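Local coordinates for hypothetical protein NMB0488 (Neisseria meningitidis, PDB 2GKP), which is of unknown function but probably acts as an immunity protein of a contact-dependent growth inhibition (CDI) system, at residues E20-I25 / G97-K102. Residues are numbered along the deposited sequence; the frame is centred on the assembly and turned at random.
Sequences ERALII and GNLGYK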
# COMPACT_ATOMS: atom_id res chain seq x y z
N GLU A 20 -4.13 10.13 -11.42
CA GLU A 20 -3.55 10.77 -12.59
C GLU A 20 -2.35 11.65 -12.28
O GLU A 20 -1.72 12.19 -13.21
CB GLU A 20 -4.61 11.57 -13.38
CG GLU A 20 -5.05 12.92 -12.76
CD GLU A 20 -5.95 12.80 -11.55
OE1 GLU A 20 -6.42 11.67 -11.22
OE2 GLU A 20 -6.20 13.88 -10.95
N ARG A 21 -2.01 11.83 -10.99
CA ARG A 21 -0.84 12.67 -10.65
C ARG A 21 0.33 11.91 -10.04
O ARG A 21 1.43 12.42 -10.07
CB ARG A 21 -1.22 13.81 -9.76
CG ARG A 21 -2.11 14.83 -10.47
CD ARG A 21 -2.34 16.09 -9.62
NE ARG A 21 -3.43 16.84 -10.26
CZ ARG A 21 -4.16 17.81 -9.70
NH1 ARG A 21 -3.84 18.27 -8.50
NH2 ARG A 21 -5.19 18.30 -10.39
N ALA A 22 0.09 10.73 -9.45
CA ALA A 22 1.16 10.10 -8.70
C ALA A 22 0.92 8.65 -8.44
O ALA A 22 -0.24 8.18 -8.42
CB ALA A 22 1.33 10.80 -7.35
N LEU A 23 2.02 7.95 -8.19
CA LEU A 23 2.03 6.67 -7.45
C LEU A 23 2.30 6.96 -5.97
O LEU A 23 3.05 7.88 -5.67
CB LEU A 23 3.13 5.74 -7.98
CG LEU A 23 3.28 5.65 -9.50
CD1 LEU A 23 4.43 4.72 -9.85
CD2 LEU A 23 1.98 5.14 -10.12
N ILE A 24 1.64 6.22 -5.07
CA ILE A 24 1.71 6.50 -3.64
C ILE A 24 1.92 5.15 -2.96
O ILE A 24 1.03 4.30 -2.94
CB ILE A 24 0.42 7.20 -3.14
CG1 ILE A 24 0.08 8.42 -4.03
CG2 ILE A 24 0.60 7.58 -1.67
CD1 ILE A 24 -1.38 8.63 -4.26
N ILE A 25 3.12 4.94 -2.42
CA ILE A 25 3.48 3.64 -1.85
C ILE A 25 3.46 3.79 -0.33
O ILE A 25 3.99 4.76 0.23
CB ILE A 25 4.89 3.21 -2.30
CG1 ILE A 25 4.97 3.05 -3.81
CG2 ILE A 25 5.29 1.93 -1.58
CD1 ILE A 25 3.87 2.44 -4.42
N GLY A 97 -2.37 18.39 -0.22
CA GLY A 97 -1.30 19.37 -0.29
C GLY A 97 -0.11 18.96 -1.12
O GLY A 97 0.48 19.77 -1.81
N ASN A 98 0.30 17.72 -0.98
CA ASN A 98 1.45 17.24 -1.72
C ASN A 98 1.22 17.03 -3.20
O ASN A 98 2.21 16.92 -3.95
CB ASN A 98 2.01 15.96 -1.09
CG ASN A 98 2.75 16.24 0.20
OD1 ASN A 98 2.72 15.44 1.14
ND2 ASN A 98 3.45 17.35 0.24
N LEU A 99 -0.05 16.99 -3.63
CA LEU A 99 -0.33 16.71 -5.03
C LEU A 99 -1.12 17.81 -5.72
O LEU A 99 -1.47 17.65 -6.89
CB LEU A 99 -1.04 15.34 -5.20
CG LEU A 99 -0.16 14.14 -4.82
CD1 LEU A 99 -1.02 12.89 -4.94
CD2 LEU A 99 1.02 14.04 -5.75
N GLY A 100 -1.36 18.92 -5.05
CA GLY A 100 -2.00 20.07 -5.71
C GLY A 100 -3.52 20.04 -5.78
O GLY A 100 -4.12 20.69 -6.64
N TYR A 101 -4.17 19.24 -4.93
CA TYR A 101 -5.64 19.14 -4.94
C TYR A 101 -6.25 20.01 -3.87
O TYR A 101 -5.70 20.21 -2.78
CB TYR A 101 -6.09 17.70 -4.67
CG TYR A 101 -5.75 16.71 -5.75
CD1 TYR A 101 -6.47 16.65 -6.94
CD2 TYR A 101 -4.71 15.80 -5.58
CE1 TYR A 101 -6.17 15.74 -7.92
CE2 TYR A 101 -4.39 14.91 -6.57
CZ TYR A 101 -5.13 14.84 -7.72
OH TYR A 101 -4.81 13.91 -8.69
N LYS A 102 -7.40 20.58 -4.24
CA LYS A 102 -8.18 21.41 -3.35
C LYS A 102 -9.39 20.70 -2.79
O LYS A 102 -10.00 21.19 -1.83
CB LYS A 102 -8.63 22.71 -4.08
CG LYS A 102 -7.42 23.46 -4.62
CD LYS A 102 -6.51 24.02 -3.53
CE LYS A 102 -5.18 24.56 -4.08
NZ LYS A 102 -4.34 23.59 -4.87
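R21 chi1 (-67°) sets CG beside the backbone N, and the extended chain then takes the guanidinium over the ring of Y101; E20 bends at chi2 (-74°) and meets that tyrosine's hydroxyl tip to tip. The turn between the antiparallel strands 11-18 and 23-30, a beta hairpin, is thereby clasped to the C-terminal end of helix 81-99. The guanidinium lies flat on Y101 as a stacked cation-pi pair, R21 CZ 3.8 Å from the ring centroid and the planes 2° apart. R21 NH1, itself over the ring centre, also donates to L99 O at 2.9 Å, with L99 O close to the guanidinium plane. G100, at positive phi, is the first residue to leave helical backbone angles. At the ring's far end Y101 OH donates a hydrogen bond to E20 OE2 (2.7 Å), meeting it from above the carboxylate plane, while OE1 is held by N110 ND2. E20 OE2 also comes within 4.1 Å of R21 NE, so its charge may partly offset the cation's. Inward of the polar clasp, I44 of strand 34-45 touches both A22 and L99. L99 CD1 lies 4.3 Å from I24 CD1, and its CD2 packs 3.6 Å from A22 CB.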